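Local coordinates for thylakoid lumenal 15 kDa protein 1, chloroplastic (Arabidopsis thaliana, PDB 3N90), which is of unknown function but folds as a right-handed quadrilateral beta helix of pentapeptide repeats in the chloroplast thylakoid lumen, at residues N85-G90 and G106-D111; A46-A51 and A66-A71; A91-N96 and V112-D117; S102-A107 and N135-T140; D57-D62 and N77-N82. The protein carries 2 engineered substitutions. All blocks are in the same frame, centred on the assembly; numbering follows the deposited sequence.

Interaction 1: N85-G90 and G106-D111; sequences NANLEG and GADFTD
Gly106 meets Asn85 across the contact: its O takes a CA-H...O contact from Asn85 CA at 3.4 Å, and a CB on this glycine would run into Asn85 OD1, which is bonded to Ala131 N. The methyl CB of Ala107 packs on Leu88 CD1 at 4.1 Å. Next along, Asp108 N donates to Ala86 O at 2.8 Å, and Asp108 O receives a weak, bent bond from Leu88 N. The two segments run 2° apart in direction and residue by residue in step, as successive coils of the right-handed quadrilateral beta helix of pentapeptide-repeat proteins. Asn87 and Asp108 lie side by side, with Asn87 OD1 3.7 Å from Asp108 CB and the amide and carboxylate planes 33° apart. Asp108 CG is anti to its backbone N (chi1 -168°), and OD1 accepts both Thr110 N, at 3.0 Å, and Thr110 OG1. The bond from Thr110 N closes an Asx turn, and Asn87 makes another, its OD1 accepting Glu89 N. Asp108 OD2 is bonded to Thr133 and Asn135. An alanine here would probably leave Thr110 without its acceptor OD1, Thr133 and Asn135 without OD2, and the turn less fixed. Phe109 offers one ring face to Leu88 CD1, while its CE1 lies 4.1 Å from Leu88 CD2. Thr110 O accepts Gly90 N at 2.7 Å, and Thr110 CB lies alongside Glu89 CG.

Interaction 2: A46-A51 and A66-A71; sequences AKLLGA and ADLRGA
Leu48 and Leu68 lie side by side and point the same way, with Leu48 CD1 3.7 Å from Leu68 CD2. At the surface, Leu49 CD1 sits over one face of the Arg69 guanidinium, offset toward its rim and 3.5 Å from Arg69 NH2. The Lys47 side chain crosses that of Asp67 at about a right angle, its CD resting 3.9 Å from Asp67 CB. Three backbone bonds hold this layer together: Asp67 N to Ala46 O, Leu48 N to Asp67 O at 2.7 Å, and Gly50 N to Arg69 O at 2.8 Å. Behind the Leu49 contact, Arg69 grips Asp67 side-on. A bend at chi3 (-65°) turns NE back to Asp67 OD1, 2.9 Å away, and NH2 meets Asp67 OD2 at 3.0 Å. Arg69 N reaches OD1 as well, from the opposite face of the carboxylate, making an Asx turn; the NE and NH2 bonds hold flat the guanidinium on which Leu49 rests, and Arg69 N steadies the carboxylate. One water links Lys47 NZ to Asp67 OD2, and a second joins Leu49 N to the same oxygen, weakly at the carboxylate. Further in, Leu28 and Leu63 touch Leu48, and Leu83 touches Leu68. Each segment turns a corner through a type II turn, Leu48 to Ala51 and Leu68 to Ala71, with a positive-phi glycine third. Such stacked turns over a leucine core are characteristic of the pentapeptide-repeat beta helix.

Interaction 3: A91-N96 and V112-D117; sequences ATMMGN and VPLRDD. Engineered in segment 91-96: Met93 (natural residue Val), Met94 (natural residue Thr).
Ala91 and Val112 start as neighbours, CA atoms 5.4 Å apart, but the backbones run 20° apart in direction and Met93 CA and Leu114 CA are already 7.3 Å from each other. A water fills in where they part, accepting from Met93 N and donating to Pro113 O. Met93, an engineered replacement of valine, carries most of the apolar contact. Its CG, between the backbone N and the carbonyl carbon (chi1 47°), lies 3.7 Å from Val112 CG1 and 3.8 Å from Leu114 CD2. A bend at chi3 (72°) then folds the methyl CE onto Val112 CG1; the two side chains cross at about a right angle. Val112 CG2 packs at Ala91, and Pro113 CD lies 3.5 Å from Ala91 O. The polar end belongs to Arg115: its NH1 donates to Gly95 O at 2.8 Å, the oxygen lying in the guanidinium plane although the donor stands above the carbonyl plane. Asp117 fixes the rotation of that group side-on, OD2 meeting Arg115 NE at 2.8 Å and OD1 meeting NH2, both through syn lone pairs. Thr92 OG1 is bonded to Asp72 and the backbone N of Met94, engineered from threonine, to Ser74, both on the preceding coil. Toward the C terminus, Arg115 is the N-cap residue of helix 116-125, Gln118 links Arg115 N to Met93 O, and Leu114 packs on Leu122, joining the last coils to this helix.

Interaction 4: S102-A107 and N135-T140; sequences SNITGA and NATRDT
Thr137 OG1 donates to Ala107 O at 2.7 Å; the hydroxyl is tilted 21° from the carbonyl plane. Thr137 CA adds a CA-H...O contact to the same oxygen at 3.5 Å. Van der Waals contacts flank it. With OG1 anti to its carbonyl carbon (chi1 -65°), Thr137 lays OG1 against Gly106 CA, 3.1 Å away, and CG2 against Ile104 O at 3.6 Å, with Ile104 CD1 a little farther off. An alanine here would probably leave Ala107 O without this donor and open a gap beside Ile104. Bonds inside each segment set up the two surfaces. Ala107 N closes a type II turn on Ile104 O, and Asn103 OD1 accepts Thr105 N in an Asx turn. On the helical side, Thr140 OG1 donates to Thr137 O at 2.7 Å and accepts from Phe109 N, while Thr140 N is held by Ala136 O. Arg138 reaches Cys123 O, close to the disulfide between Cys123 and Cys143. A short helix, 137-140, thus covers a corner turn of the last coil, the kind of non-repeat cap often found at the end of a beta helix.

Interaction 5: D57-D62 and N77-N82; sequences DLTGAD and NVTKVN
Leu58 N donates to Asn77 O at 2.7 Å, the first of three backbone bonds joining these adjacent coils of the right-handed quadrilateral beta helix. Gly60 N follows, bonded to Thr79 O at 3.0 Å, and then the direction reverses, with Asn82 N donating to Ala61 O, also at 3.0 Å. Between them, Leu58 O is taken by Ala61 N within a type II turn. The matching carbonyl of the other coil, Val78 O, has the Ser102 hydroxyl close by, at a distance too short to be sure of; the same OG is bonded to Val81 N. At the surface, Asp57 and Asn77 lie side by side, their carboxylate and amide planes 5° apart. Asp57 CG is anti to the backbone N (chi1 -179°), and OD1 is gripped twice: by Thr59 OG1 at 2.7 Å, through the syn lone pair, and by Thr59 N, from above the carboxylate plane, in an Asx turn. Asp57 OD2 forms a salt bridge with Arg39. Asn77 ND2 comes within 3.5 Å of Asp57 OD1, but the angle is too poor for a bond. Asp62 and Asn82 repeat the side-by-side pairing, again with planes 5° apart, and one oxygen of each is taken by a hydroxyl two residues on: Asp62 OD1 by Ser64 OG, Asn82 OD1 by Thr84 OG1. In the core, Leu58 CB meets Val81 CG2 at 4.0 Å. Packing is tight at the same methyl: Val81 CG2 stands 3.1 Å from Leu58 O.

From the N terminus, interaction 2 opens first, at 46-51; interaction 5 starts at 57-62 before 66-71 closes interaction 2, so the two cross along the chain while lying on opposite sides of its centre, and 77-82 closes interaction 5. Interaction 1 then opens at 85-90 and extends the side begun by interaction 2, Asn87 O meeting Leu68 N. Interaction 3, from 91-96, crosses interaction 1, which closes at 106-111 before 112-117 leads into helix 116-125. Interaction 4 begins where interaction 1 ends, sharing Gly106 and Ala107, crosses interaction 3 and encloses helix 116-125 before helix 137-140 closes it. Interactions 1, 2 and 5 stack coils; interactions 3 and 4 tie the last coils to the C-terminal helices.

Interaction 1: N85-G90 and G106-D111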
# COMPACT_ATOMS: atom_id res chain seq x y z
N ASN A 85 -2.56 5.74 8.23
CA ASN A 85 -2.66 4.65 9.18
C ASN A 85 -2.47 3.23 8.62
O ASN A 85 -2.80 2.24 9.28
CB ASN A 85 -3.99 4.73 9.95
CG ASN A 85 -4.01 5.89 10.95
OD1 ASN A 85 -3.08 6.05 11.73
ND2 ASN A 85 -5.08 6.67 10.93
N ALA A 86 -1.92 3.13 7.42
CA ALA A 86 -1.70 1.85 6.80
C ALA A 86 -0.51 1.19 7.47
O ALA A 86 0.50 1.86 7.80
CB ALA A 86 -1.48 2.01 5.28
N ASN A 87 -0.61 -0.10 7.71
CA ASN A 87 0.50 -0.85 8.28
C ASN A 87 1.32 -1.55 7.18
O ASN A 87 0.88 -2.54 6.57
CB ASN A 87 0.07 -1.81 9.41
CG ASN A 87 1.25 -2.50 10.08
OD1 ASN A 87 2.41 -2.24 9.75
ND2 ASN A 87 0.96 -3.38 11.04
N LEU A 88 2.50 -1.00 6.85
CA LEU A 88 3.35 -1.65 5.85
C LEU A 88 4.49 -2.48 6.45
O LEU A 88 5.47 -2.74 5.77
CB LEU A 88 3.90 -0.63 4.80
CG LEU A 88 2.79 0.08 4.00
CD1 LEU A 88 2.37 1.37 4.68
CD2 LEU A 88 3.27 0.40 2.61
N GLU A 89 4.36 -2.88 7.72
CA GLU A 89 5.46 -3.60 8.34
C GLU A 89 5.97 -4.74 7.45
O GLU A 89 5.22 -5.65 7.05
CB GLU A 89 5.03 -4.07 9.73
CG GLU A 89 5.93 -5.03 10.45
CD GLU A 89 5.06 -5.90 11.41
OE1 GLU A 89 4.13 -5.35 12.08
OE2 GLU A 89 5.30 -7.12 11.45
N GLY A 90 7.26 -4.68 7.09
CA GLY A 90 7.89 -5.73 6.31
C GLY A 90 7.50 -5.87 4.85
O GLY A 90 7.80 -6.88 4.18
N GLY A 106 0.83 8.63 9.53
CA GLY A 106 0.59 7.48 10.40
C GLY A 106 0.82 6.14 9.73
O GLY A 106 0.53 5.10 10.30
N ALA A 107 1.39 6.14 8.53
CA ALA A 107 1.79 4.86 7.92
C ALA A 107 2.95 4.18 8.66
O ALA A 107 3.86 4.84 9.18
CB ALA A 107 2.16 5.08 6.44
N ASP A 108 2.97 2.87 8.71
CA ASP A 108 4.06 2.18 9.37
C ASP A 108 4.99 1.45 8.40
O ASP A 108 4.64 0.42 7.82
CB ASP A 108 3.50 1.26 10.48
CG ASP A 108 4.56 0.73 11.41
OD1 ASP A 108 5.69 0.47 10.96
OD2 ASP A 108 4.23 0.52 12.61
N PHE A 109 6.22 1.97 8.24
CA PHE A 109 7.19 1.43 7.31
C PHE A 109 8.31 0.56 7.95
O PHE A 109 9.38 0.44 7.39
CB PHE A 109 7.83 2.58 6.48
CG PHE A 109 6.90 3.25 5.49
CD1 PHE A 109 6.83 2.77 4.19
CD2 PHE A 109 6.15 4.38 5.84
CE1 PHE A 109 5.99 3.39 3.23
CE2 PHE A 109 5.31 5.01 4.91
CZ PHE A 109 5.23 4.51 3.59
N THR A 110 8.05 -0.04 9.12
CA THR A 110 9.02 -1.00 9.72
C THR A 110 9.57 -2.07 8.84
O THR A 110 8.82 -2.82 8.17
CB THR A 110 8.41 -1.74 10.93
OG1 THR A 110 8.16 -0.81 11.96
CG2 THR A 110 9.36 -2.85 11.43
N ASP A 111 10.90 -2.20 8.86
CA ASP A 111 11.61 -3.20 8.08
C ASP A 111 11.26 -3.14 6.60
O ASP A 111 11.45 -4.12 5.88
CB ASP A 111 11.33 -4.62 8.57
CG ASP A 111 12.09 -4.99 9.79
OD1 ASP A 111 13.04 -4.27 10.18
OD2 ASP A 111 11.73 -6.05 10.35

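Interaction 2: A46-A51 and A66-A71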
# COMPACT_ATOMS: atom_id res chain seq x y z
N ALA A 46 -8.86 -2.80 4.23
CA ALA A 46 -8.73 -4.14 3.71
C ALA A 46 -7.59 -4.90 4.42
O ALA A 46 -6.65 -4.29 4.96
CB ALA A 46 -8.50 -4.14 2.22
N LYS A 47 -7.69 -6.22 4.44
CA LYS A 47 -6.65 -7.04 5.01
C LYS A 47 -5.86 -7.63 3.86
O LYS A 47 -6.33 -8.51 3.10
CB LYS A 47 -7.19 -8.11 5.98
CG LYS A 47 -8.11 -7.61 7.07
CD LYS A 47 -7.52 -6.46 7.91
CE LYS A 47 -8.43 -6.08 9.09
NZ LYS A 47 -7.64 -5.41 10.18
N LEU A 48 -4.65 -7.10 3.68
CA LEU A 48 -3.84 -7.41 2.50
C LEU A 48 -2.45 -7.95 2.89
O LEU A 48 -1.45 -7.74 2.18
CB LEU A 48 -3.67 -6.14 1.65
CG LEU A 48 -4.91 -5.72 0.83
CD1 LEU A 48 -5.00 -4.23 0.62
CD2 LEU A 48 -4.83 -6.47 -0.49
N LEU A 49 -2.38 -8.66 4.01
CA LEU A 49 -1.13 -9.25 4.39
C LEU A 49 -0.55 -10.07 3.23
O LEU A 49 -1.23 -10.96 2.70
CB LEU A 49 -1.30 -10.12 5.64
CG LEU A 49 -0.02 -10.85 6.11
CD1 LEU A 49 0.01 -10.86 7.65
CD2 LEU A 49 0.16 -12.26 5.51
N GLY A 50 0.68 -9.79 2.84
CA GLY A 50 1.38 -10.65 1.83
C GLY A 50 0.83 -10.52 0.39
O GLY A 50 1.27 -11.25 -0.51
N ALA A 51 -0.06 -9.55 0.19
CA ALA A 51 -0.66 -9.32 -1.15
C ALA A 51 0.41 -8.84 -2.11
O ALA A 51 1.39 -8.23 -1.67
CB ALA A 51 -1.80 -8.27 -1.05
N ALA A 66 -5.38 0.11 5.94
CA ALA A 66 -5.15 -1.23 5.43
C ALA A 66 -4.05 -1.96 6.18
O ALA A 66 -3.07 -1.35 6.63
CB ALA A 66 -4.83 -1.18 3.94
N ASP A 67 -4.20 -3.28 6.31
CA ASP A 67 -3.14 -4.17 6.76
C ASP A 67 -2.34 -4.60 5.54
O ASP A 67 -2.80 -5.39 4.74
CB ASP A 67 -3.75 -5.37 7.49
CG ASP A 67 -2.72 -6.37 7.99
OD1 ASP A 67 -1.49 -6.16 7.79
OD2 ASP A 67 -3.15 -7.40 8.58
N LEU A 68 -1.15 -4.00 5.35
CA LEU A 68 -0.27 -4.27 4.20
C LEU A 68 1.02 -4.98 4.63
O LEU A 68 2.01 -4.94 3.93
CB LEU A 68 0.07 -2.95 3.48
CG LEU A 68 -1.14 -2.14 2.99
CD1 LEU A 68 -0.71 -0.70 2.61
CD2 LEU A 68 -1.82 -2.88 1.84
N ARG A 69 1.00 -5.63 5.80
CA ARG A 69 2.21 -6.31 6.24
C ARG A 69 2.72 -7.30 5.21
O ARG A 69 1.98 -8.17 4.72
CB ARG A 69 1.98 -7.01 7.59
CG ARG A 69 1.65 -6.00 8.71
CD ARG A 69 1.27 -6.76 9.97
NE ARG A 69 0.03 -7.52 9.79
CZ ARG A 69 -0.35 -8.55 10.55
NH1 ARG A 69 0.44 -8.95 11.56
NH2 ARG A 69 -1.52 -9.17 10.32
N GLY A 70 3.99 -7.17 4.84
CA GLY A 70 4.64 -8.08 3.93
C GLY A 70 4.17 -7.99 2.46
O GLY A 70 4.56 -8.81 1.61
N ALA A 71 3.35 -6.98 2.16
CA ALA A 71 2.88 -6.82 0.78
C ALA A 71 4.01 -6.35 -0.12
O ALA A 71 4.96 -5.70 0.35
CB ALA A 71 1.74 -5.85 0.71
O HOH W 1 -5.34 -7.34 10.28
O HOH W 2 -4.28 -9.16 6.29

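Interaction 3: A91-N96 and V112-D117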
# COMPACT_ATOMS: atom_id res chain seq x y z
N ALA A 91 6.79 -4.87 4.36
CA ALA A 91 6.50 -4.80 2.92
C ALA A 91 7.78 -4.56 2.10
O ALA A 91 8.85 -4.23 2.67
CB ALA A 91 5.45 -3.70 2.63
N THR A 92 7.68 -4.75 0.79
CA THR A 92 8.79 -4.41 -0.12
C THR A 92 8.37 -3.39 -1.15
O THR A 92 7.19 -3.36 -1.51
CB THR A 92 9.37 -5.66 -0.81
OG1 THR A 92 8.31 -6.50 -1.25
CG2 THR A 92 10.20 -6.45 0.19
N MET A 93 9.31 -2.56 -1.60
CA MET A 93 9.03 -1.54 -2.61
C MET A 93 10.30 -1.28 -3.42
O MET A 93 10.82 -0.18 -3.43
CB MET A 93 8.35 -0.26 -2.03
CG MET A 93 8.99 0.34 -0.75
SD MET A 93 7.90 1.57 0.08
CE MET A 93 6.64 0.51 0.79
N MET A 94 10.77 -2.33 -4.10
CA MET A 94 11.97 -2.24 -4.96
C MET A 94 11.80 -1.50 -6.28
O MET A 94 10.70 -1.40 -6.86
CB MET A 94 12.49 -3.63 -5.29
CG MET A 94 13.06 -4.34 -4.10
SD MET A 94 13.52 -6.03 -4.56
CE MET A 94 12.10 -6.95 -3.97
N GLY A 95 12.93 -0.98 -6.75
CA GLY A 95 12.99 -0.32 -8.05
C GLY A 95 12.22 0.98 -8.14
O GLY A 95 12.03 1.68 -7.16
N ASN A 96 11.80 1.26 -9.37
CA ASN A 96 11.13 2.47 -9.80
C ASN A 96 9.69 2.60 -9.31
O ASN A 96 8.77 2.79 -10.12
CB ASN A 96 11.06 2.41 -11.32
CG ASN A 96 10.48 1.07 -11.82
OD1 ASN A 96 11.21 0.08 -11.89
ND2 ASN A 96 9.17 1.02 -12.12
N VAL A 112 10.77 -1.99 6.14
CA VAL A 112 10.63 -1.83 4.71
C VAL A 112 12.00 -1.36 4.26
O VAL A 112 12.43 -0.26 4.68
CB VAL A 112 9.53 -0.80 4.34
CG1 VAL A 112 9.56 -0.48 2.82
CG2 VAL A 112 8.17 -1.32 4.79
N PRO A 113 12.69 -2.18 3.45
CA PRO A 113 13.99 -1.76 2.94
C PRO A 113 13.76 -0.57 2.00
O PRO A 113 12.83 -0.58 1.20
CB PRO A 113 14.48 -3.00 2.15
CG PRO A 113 13.62 -4.14 2.65
CD PRO A 113 12.31 -3.51 2.95
N LEU A 114 14.57 0.47 2.13
CA LEU A 114 14.43 1.61 1.24
C LEU A 114 15.81 2.03 0.75
O LEU A 114 16.78 1.94 1.49
CB LEU A 114 13.77 2.80 1.94
CG LEU A 114 12.29 2.71 2.34
CD1 LEU A 114 11.88 3.95 3.18
CD2 LEU A 114 11.41 2.56 1.12
N ARG A 115 15.87 2.46 -0.50
CA ARG A 115 17.04 3.19 -0.97
C ARG A 115 17.06 4.58 -0.34
O ARG A 115 16.00 5.14 0.01
CB ARG A 115 17.00 3.33 -2.49
CG ARG A 115 16.92 2.00 -3.26
CD ARG A 115 17.03 2.25 -4.74
NE ARG A 115 16.14 3.34 -5.18
CZ ARG A 115 14.90 3.15 -5.60
NH1 ARG A 115 14.40 1.92 -5.64
NH2 ARG A 115 14.15 4.19 -5.99
N ASP A 116 18.26 5.12 -0.18
CA ASP A 116 18.43 6.52 0.21
C ASP A 116 17.42 7.47 -0.44
O ASP A 116 16.75 8.21 0.28
CB ASP A 116 19.86 6.97 -0.07
CG ASP A 116 20.89 6.28 0.83
OD1 ASP A 116 20.49 5.63 1.83
OD2 ASP A 116 22.11 6.40 0.55
N ASP A 117 17.29 7.44 -1.76
CA ASP A 117 16.39 8.36 -2.46
C ASP A 117 14.90 8.21 -2.09
O ASP A 117 14.18 9.20 -2.02
CB ASP A 117 16.57 8.32 -3.99
CG ASP A 117 16.13 7.00 -4.62
OD1 ASP A 117 15.06 7.00 -5.30
OD2 ASP A 117 16.86 5.99 -4.49
O HOH W 3 11.72 -2.40 -0.58

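Interaction 4: S102-A107 and N135-T140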
# COMPACT_ATOMS: atom_id res chain seq x y z
N SER A 102 1.57 10.94 -2.33
CA SER A 102 0.83 10.07 -1.42
C SER A 102 0.78 10.62 0.00
O SER A 102 1.68 11.34 0.44
CB SER A 102 1.38 8.65 -1.47
OG SER A 102 1.01 8.11 -2.75
N ASN A 103 -0.32 10.33 0.68
CA ASN A 103 -0.47 10.74 2.07
C ASN A 103 -0.06 9.59 2.95
O ASN A 103 -0.72 8.55 2.96
CB ASN A 103 -1.94 11.17 2.33
CG ASN A 103 -2.20 11.53 3.81
OD1 ASN A 103 -1.31 11.47 4.65
ND2 ASN A 103 -3.44 11.91 4.10
N ILE A 104 1.03 9.75 3.70
CA ILE A 104 1.55 8.67 4.55
C ILE A 104 1.48 8.98 6.05
O ILE A 104 2.27 8.42 6.82
CB ILE A 104 2.97 8.25 4.17
CG1 ILE A 104 3.96 9.44 4.30
CG2 ILE A 104 2.97 7.65 2.75
CD1 ILE A 104 5.41 9.03 4.24
N THR A 105 0.55 9.84 6.41
CA THR A 105 0.34 10.25 7.80
C THR A 105 -0.03 9.02 8.59
O THR A 105 -1.08 8.42 8.34
CB THR A 105 -0.81 11.26 7.95
OG1 THR A 105 -0.55 12.42 7.17
CG2 THR A 105 -0.99 11.68 9.44
N GLY A 106 0.83 8.63 9.53
CA GLY A 106 0.59 7.48 10.40
C GLY A 106 0.82 6.14 9.73
O GLY A 106 0.53 5.10 10.30
N ALA A 107 1.39 6.14 8.53
CA ALA A 107 1.79 4.86 7.92
C ALA A 107 2.95 4.18 8.66
O ALA A 107 3.86 4.84 9.18
CB ALA A 107 2.16 5.08 6.44
N ASN A 135 3.54 3.19 16.35
CA ASN A 135 4.88 3.47 15.84
C ASN A 135 4.87 4.83 15.14
O ASN A 135 3.87 5.23 14.52
CB ASN A 135 5.40 2.35 14.94
CG ASN A 135 5.93 1.18 15.72
OD1 ASN A 135 6.34 1.33 16.89
ND2 ASN A 135 5.96 0.00 15.09
N ALA A 136 5.94 5.60 15.29
CA ALA A 136 5.93 6.93 14.70
C ALA A 136 6.45 6.80 13.27
O ALA A 136 7.47 6.13 13.05
CB ALA A 136 6.81 7.90 15.50
N THR A 137 5.73 7.39 12.31
CA THR A 137 6.00 7.11 10.87
C THR A 137 7.43 7.42 10.55
O THR A 137 8.11 6.62 9.95
CB THR A 137 5.05 7.86 9.92
OG1 THR A 137 3.72 7.37 10.12
CG2 THR A 137 5.45 7.64 8.43
N ARG A 138 7.90 8.57 11.04
CA ARG A 138 9.29 9.03 10.89
C ARG A 138 10.32 8.09 11.49
O ARG A 138 11.42 7.98 10.96
CB ARG A 138 9.45 10.42 11.51
CG ARG A 138 8.59 11.49 10.87
CD ARG A 138 8.97 12.87 11.33
NE ARG A 138 10.31 13.29 10.90
CZ ARG A 138 10.63 13.63 9.65
NH1 ARG A 138 9.73 13.58 8.67
NH2 ARG A 138 11.86 14.01 9.36
N ASP A 139 9.99 7.43 12.61
CA ASP A 139 10.89 6.45 13.21
C ASP A 139 10.97 5.18 12.41
O ASP A 139 12.05 4.60 12.24
CB ASP A 139 10.48 6.14 14.65
CG ASP A 139 10.67 7.32 15.57
OD1 ASP A 139 11.56 8.15 15.28
OD2 ASP A 139 9.95 7.40 16.58
N THR A 140 9.83 4.70 11.91
CA THR A 140 9.83 3.50 11.10
C THR A 140 10.63 3.73 9.84
O THR A 140 11.24 2.81 9.31
CB THR A 140 8.39 3.02 10.75
OG1 THR A 140 7.74 3.98 9.91
CG2 THR A 140 7.58 2.86 12.04

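Interaction 5: D57-D62 and N77-N82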
# COMPACT_ATOMS: atom_id res chain seq x y z
N ASP A 57 -0.80 -0.43 -10.89
CA ASP A 57 -1.01 1.02 -10.90
C ASP A 57 -2.05 1.37 -9.87
O ASP A 57 -3.24 1.05 -10.01
CB ASP A 57 -1.45 1.49 -12.29
CG ASP A 57 -1.65 3.01 -12.36
OD1 ASP A 57 -1.43 3.72 -11.36
OD2 ASP A 57 -2.02 3.49 -13.47
N LEU A 58 -1.59 1.99 -8.78
CA LEU A 58 -2.47 2.28 -7.65
C LEU A 58 -2.90 3.75 -7.60
O LEU A 58 -3.43 4.22 -6.57
CB LEU A 58 -1.80 1.85 -6.32
CG LEU A 58 -1.94 0.33 -6.06
CD1 LEU A 58 -0.81 -0.22 -5.17
CD2 LEU A 58 -3.33 0.02 -5.43
N THR A 59 -2.66 4.48 -8.68
CA THR A 59 -2.80 5.93 -8.64
C THR A 59 -4.14 6.35 -8.03
O THR A 59 -5.20 5.89 -8.48
CB THR A 59 -2.67 6.52 -10.06
OG1 THR A 59 -1.35 6.28 -10.55
CG2 THR A 59 -2.94 8.04 -10.00
N GLY A 60 -4.11 7.17 -6.98
CA GLY A 60 -5.36 7.65 -6.35
C GLY A 60 -6.17 6.67 -5.51
O GLY A 60 -7.30 6.99 -5.07
N ALA A 61 -5.60 5.48 -5.28
CA ALA A 61 -6.29 4.46 -4.51
C ALA A 61 -6.37 4.87 -3.04
O ALA A 61 -5.53 5.64 -2.57
CB ALA A 61 -5.59 3.12 -4.65
N ASP A 62 -7.37 4.35 -2.34
CA ASP A 62 -7.47 4.47 -0.87
C ASP A 62 -6.97 3.20 -0.17
O ASP A 62 -7.64 2.17 -0.17
CB ASP A 62 -8.90 4.81 -0.47
CG ASP A 62 -9.01 5.29 0.99
OD1 ASP A 62 -7.99 5.23 1.72
OD2 ASP A 62 -10.13 5.69 1.39
N ASN A 77 3.08 1.87 -9.18
CA ASN A 77 2.76 3.30 -9.21
C ASN A 77 1.84 3.58 -8.01
O ASN A 77 0.65 3.24 -8.03
CB ASN A 77 2.10 3.63 -10.55
CG ASN A 77 1.81 5.10 -10.71
OD1 ASN A 77 1.91 5.85 -9.74
ND2 ASN A 77 1.47 5.52 -11.93
N VAL A 78 2.40 4.16 -6.97
CA VAL A 78 1.67 4.45 -5.75
C VAL A 78 1.55 5.96 -5.60
O VAL A 78 1.77 6.52 -4.52
CB VAL A 78 2.35 3.74 -4.53
CG1 VAL A 78 1.35 3.62 -3.37
CG2 VAL A 78 2.76 2.33 -4.94
N THR A 79 1.22 6.64 -6.70
CA THR A 79 1.12 8.10 -6.67
C THR A 79 -0.25 8.52 -6.17
O THR A 79 -1.26 7.93 -6.53
CB THR A 79 1.40 8.74 -8.08
OG1 THR A 79 0.39 8.32 -8.98
CG2 THR A 79 2.73 8.32 -8.65
N LYS A 80 -0.29 9.55 -5.33
CA LYS A 80 -1.57 10.12 -4.85
C LYS A 80 -2.49 9.11 -4.14
O LYS A 80 -3.72 9.21 -4.19
CB LYS A 80 -2.30 10.83 -6.00
CG LYS A 80 -1.57 12.05 -6.55
CD LYS A 80 -2.42 12.74 -7.65
CE LYS A 80 -1.57 13.74 -8.44
NZ LYS A 80 -1.39 15.01 -7.67
N VAL A 81 -1.86 8.17 -3.45
CA VAL A 81 -2.56 7.11 -2.75
C VAL A 81 -2.69 7.54 -1.31
O VAL A 81 -1.77 8.13 -0.76
CB VAL A 81 -1.73 5.80 -2.80
CG1 VAL A 81 -2.28 4.74 -1.84
CG2 VAL A 81 -1.66 5.24 -4.24
N ASN A 82 -3.84 7.24 -0.70
CA ASN A 82 -4.01 7.50 0.70
C ASN A 82 -3.51 6.31 1.50
O ASN A 82 -4.06 5.20 1.40
CB ASN A 82 -5.47 7.81 1.00
CG ASN A 82 -5.68 8.37 2.39
OD1 ASN A 82 -4.77 8.35 3.22
ND2 ASN A 82 -6.88 8.87 2.64